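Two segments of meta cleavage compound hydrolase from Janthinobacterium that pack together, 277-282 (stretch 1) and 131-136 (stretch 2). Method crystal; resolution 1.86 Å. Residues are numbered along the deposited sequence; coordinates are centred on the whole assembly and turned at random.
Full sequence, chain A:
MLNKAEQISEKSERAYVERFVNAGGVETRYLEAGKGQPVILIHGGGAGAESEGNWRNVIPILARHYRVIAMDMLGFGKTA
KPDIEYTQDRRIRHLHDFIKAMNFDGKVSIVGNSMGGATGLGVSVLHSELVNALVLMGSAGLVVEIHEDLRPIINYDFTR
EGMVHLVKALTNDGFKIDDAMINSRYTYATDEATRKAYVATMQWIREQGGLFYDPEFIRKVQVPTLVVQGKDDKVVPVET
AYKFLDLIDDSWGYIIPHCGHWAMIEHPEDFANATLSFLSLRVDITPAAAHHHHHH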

ATOM      1  N   SER A 277       6.676  -6.337  -3.404  1.00 26.43           N
ATOM      2  CA  SER A 277       7.116  -4.951  -3.464  1.00 29.59           C
ATOM      3  C   SER A 277       7.683  -4.512  -2.111  1.00 27.90           C
ATOM      4  O   SER A 277       8.757  -3.914  -2.040  1.00 25.76           O
ATOM      5  CB  SER A 277       5.937  -4.057  -3.873  1.00 34.91           C
ATOM      6  OG  SER A 277       6.329  -2.707  -4.041  1.00 42.32           O
ATOM      7  N   PHE A 278       6.963  -4.821  -1.038  1.00 22.87           N
ATOM      8  CA  PHE A 278       7.408  -4.463   0.306  1.00 22.70           C
ATOM      9  C   PHE A 278       8.754  -5.113   0.633  1.00 21.27           C
ATOM     10  O   PHE A 278       9.689  -4.445   1.079  1.00 21.71           O
ATOM     11  CB  PHE A 278       6.363  -4.899   1.334  1.00 22.71           C
ATOM     12  CG  PHE A 278       6.788  -4.682   2.763  1.00 25.53           C
ATOM     13  CD1 PHE A 278       7.029  -3.397   3.248  1.00 27.92           C
ATOM     14  CD2 PHE A 278       6.927  -5.761   3.628  1.00 26.18           C
ATOM     15  CE1 PHE A 278       7.401  -3.195   4.580  1.00 26.97           C
ATOM     16  CE2 PHE A 278       7.298  -5.570   4.962  1.00 23.68           C
ATOM     17  CZ  PHE A 278       7.535  -4.285   5.438  1.00 26.21           C
ATOM     18  N   LEU A 279       8.852  -6.417   0.401  1.00 21.83           N
ATOM     19  CA  LEU A 279      10.083  -7.145   0.682  1.00 26.29           C
ATOM     20  C   LEU A 279      11.275  -6.704  -0.174  1.00 29.62           C
ATOM     21  O   LEU A 279      12.419  -6.787   0.270  1.00 26.51           O
ATOM     22  CB  LEU A 279       9.851  -8.649   0.505  1.00 21.03           C
ATOM     23  CG  LEU A 279       8.827  -9.267   1.459  1.00 25.26           C
ATOM     24  CD1 LEU A 279       8.618 -10.733   1.105  1.00 26.73           C
ATOM     25  CD2 LEU A 279       9.309  -9.117   2.898  1.00 26.70           C
ATOM     26  N   SER A 280      11.011  -6.224  -1.388  1.00 30.00           N
ATOM     27  CA  SER A 280      12.088  -5.792  -2.277  1.00 34.98           C
ATOM     28  C   SER A 280      12.822  -4.573  -1.733  1.00 39.37           C
ATOM     29  O   SER A 280      14.012  -4.397  -1.981  1.00 44.81           O
ATOM     30  CB  SER A 280      11.547  -5.477  -3.675  1.00 32.61           C
ATOM     31  OG  SER A 280      10.737  -4.316  -3.655  1.00 45.60           O
ATOM     32  N   LEU A 281      12.110  -3.728  -0.995  1.00 39.63           N
ATOM     33  CA  LEU A 281      12.716  -2.538  -0.414  1.00 45.89           C
ATOM     34  C   LEU A 281      13.521  -2.923   0.818  1.00 46.67           C
ATOM     35  O   LEU A 281      14.586  -2.368   1.070  1.00 45.48           O
ATOM     36  CB  LEU A 281      11.642  -1.526  -0.008  1.00 46.58           C
ATOM     37  CG  LEU A 281      10.764  -0.918  -1.101  1.00 56.69           C
ATOM     38  CD1 LEU A 281       9.738   0.003  -0.453  1.00 52.72           C
ATOM     39  CD2 LEU A 281      11.623  -0.153  -2.106  1.00 50.34           C
ATOM     40  N   ARG A 282      12.996  -3.879   1.581  1.00 52.38           N
ATOM     41  CA  ARG A 282      13.647  -4.340   2.803  1.00 56.92           C
ATOM     42  C   ARG A 282      14.672  -5.438   2.540  1.00 59.59           C
ATOM     43  O   ARG A 282      14.813  -5.851   1.369  1.00 63.21           O
ATOM     44  CB  ARG A 282      12.593  -4.849   3.792  1.00 55.75           C
ATOM     45  CG  ARG A 282      11.429  -3.888   4.012  1.00 51.23           C
ATOM     46  CD  ARG A 282      11.920  -2.484   4.341  1.00 52.09           C
ATOM     47  NE  ARG A 282      11.474  -1.510   3.350  1.00 55.45           N
ATOM     48  CZ  ARG A 282      11.891  -0.248   3.297  1.00 59.56           C
ATOM     49  NH1 ARG A 282      12.774   0.201   4.182  1.00 63.12           N
ATOM     50  NH2 ARG A 282      11.425   0.567   2.358  1.00 62.31           N
TER
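Stretch 2 (131-136) VNALVL

How does stretch 2 run across the helix? Stretch 1 is helical from Ser277 to Leu281, in a helix that begins earlier in the chain, and stretch 2 includes an extended strand through Ala133 to Leu136, which continues later in the chain; the chain turns a corner at Asn132. The two elements run nearly antiparallel, with 161° between their N-to-C directions, and their axes come within 9.8 Å of each other. The register follows from that direction: the CA of Phe278 lies 8.9 Å from the CA of Val135, while farther along stretch 1 the CA of Arg282 lies 7.2 Å from the CA of Ala133. The segments are far apart in sequence, so this is a packing of the fold and not of chain neighbours.

What fills the space between the two backbones? Chiefly the ring of Phe278, whose CA-to-CB bond points toward the strand and whose chi1 is t. The ring reaches obliquely to three successive residues: its CE2 is 4.0 Å from Ala133 CB and 3.8 Å from Leu134 O, and its CD2 is 3.9 Å from Val135 CG2. Leu134 meets the ring through its backbone oxygen, because its own side chain points away, as expected where side chains alternate along an extended strand. The aromatic bump thus rests against a shallow patch made of one methyl, one carbonyl and one valine branch.

What sits against Ala133? Its CB points toward the helix, yet it is a single methyl, a low knob met by two larger side chains. Besides the Phe278 ring, Leu279 comes up to it: the CA-to-CB bond of this leucine is directed sideways, but its end comes nearer, bringing CD2 to 4.1 Å from Ala133 CB. Ala133 is therefore touched by both the aromatic and the leucine side chain.

What happens at the edge of the contact? Arg282 starts toward the strand, but its end leads away, so it is the base of the side chain that makes the approach, with CB 4.4 Å from Asn132 ND2. Asn132 comes nearer with the end of its side chain, although its CA-to-CB bond points sideways. No hydrogen bond crosses between the stretches; the fit rests mainly on apolar shape, over a modest 216 Å² of buried surface summed over both sides. Ser277, Ser280 and Leu281 stay out of reach, and Ser280 OG instead donates to Ser277 O at 2.6 Å within the helix.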

ATOM      1  N   VAL A 131      14.046 -11.767  13.115  1.00 20.91           N
ATOM      2  CA  VAL A 131      13.184 -11.186  12.086  1.00 22.97           C
ATOM      3  C   VAL A 131      13.713  -9.983  11.318  1.00 23.03           C
ATOM      4  O   VAL A 131      14.255  -9.045  11.904  1.00 20.36           O
ATOM      5  CB  VAL A 131      11.830 -10.794  12.718  1.00 20.66           C
ATOM      6  CG1 VAL A 131      10.813 -10.447  11.635  1.00 17.92           C
ATOM      7  CG2 VAL A 131      11.328 -11.935  13.593  1.00 27.31           C
ATOM      8  N   ASN A 132      13.511 -10.020  10.000  1.00 23.09           N
ATOM      9  CA  ASN A 132      13.931  -8.959   9.089  1.00 26.04           C
ATOM     10  C   ASN A 132      12.767  -8.025   8.721  1.00 28.69           C
ATOM     11  O   ASN A 132      12.942  -6.812   8.625  1.00 27.36           O
ATOM     12  CB  ASN A 132      14.495  -9.580   7.810  1.00 39.18           C
ATOM     13  CG  ASN A 132      14.727  -8.556   6.722  1.00 56.94           C
ATOM     14  OD1 ASN A 132      15.588  -7.685   6.847  1.00 62.79           O
ATOM     15  ND2 ASN A 132      13.950  -8.650   5.645  1.00 62.80           N
ATOM     16  N   ALA A 133      11.588  -8.601   8.503  1.00 23.60           N
ATOM     17  CA  ALA A 133      10.397  -7.832   8.129  1.00 22.00           C
ATOM     18  C   ALA A 133       9.143  -8.563   8.581  1.00 18.92           C
ATOM     19  O   ALA A 133       9.150  -9.789   8.727  1.00 24.28           O
ATOM     20  CB  ALA A 133      10.353  -7.619   6.615  1.00 20.10           C
ATOM     21  N   LEU A 134       8.071  -7.805   8.789  1.00 20.58           N
ATOM     22  CA  LEU A 134       6.797  -8.353   9.243  1.00 19.36           C
ATOM     23  C   LEU A 134       5.617  -7.838   8.419  1.00 19.05           C
ATOM     24  O   LEU A 134       5.527  -6.649   8.125  1.00 18.83           O
ATOM     25  CB  LEU A 134       6.563  -7.976  10.706  1.00 22.89           C
ATOM     26  CG  LEU A 134       5.214  -8.350  11.329  1.00 21.29           C
ATOM     27  CD1 LEU A 134       5.117  -9.861  11.498  1.00 19.53           C
ATOM     28  CD2 LEU A 134       5.070  -7.658  12.678  1.00 22.43           C
ATOM     29  N   VAL A 135       4.713  -8.738   8.055  1.00 18.35           N
ATOM     30  CA  VAL A 135       3.521  -8.363   7.295  1.00 18.51           C
ATOM     31  C   VAL A 135       2.314  -8.793   8.110  1.00 18.92           C
ATOM     32  O   VAL A 135       2.140  -9.975   8.388  1.00 17.90           O
ATOM     33  CB  VAL A 135       3.478  -9.066   5.920  1.00 18.72           C
ATOM     34  CG1 VAL A 135       2.172  -8.716   5.191  1.00 23.08           C
ATOM     35  CG2 VAL A 135       4.685  -8.646   5.086  1.00 19.19           C
ATOM     36  N   LEU A 136       1.500  -7.826   8.517  1.00 18.12           N
ATOM     37  CA  LEU A 136       0.313  -8.107   9.305  1.00 16.53           C
ATOM     38  C   LEU A 136      -0.879  -7.927   8.376  1.00 21.97           C
ATOM     39  O   LEU A 136      -1.112  -6.842   7.848  1.00 24.27           O
ATOM     40  CB  LEU A 136       0.229  -7.144  10.487  1.00 16.93           C
ATOM     41  CG  LEU A 136       1.437  -7.194  11.428  1.00 19.30           C
ATOM     42  CD1 LEU A 136       1.360  -6.030  12.401  1.00 17.78           C
ATOM     43  CD2 LEU A 136       1.470  -8.535  12.172  1.00 22.06           C
TER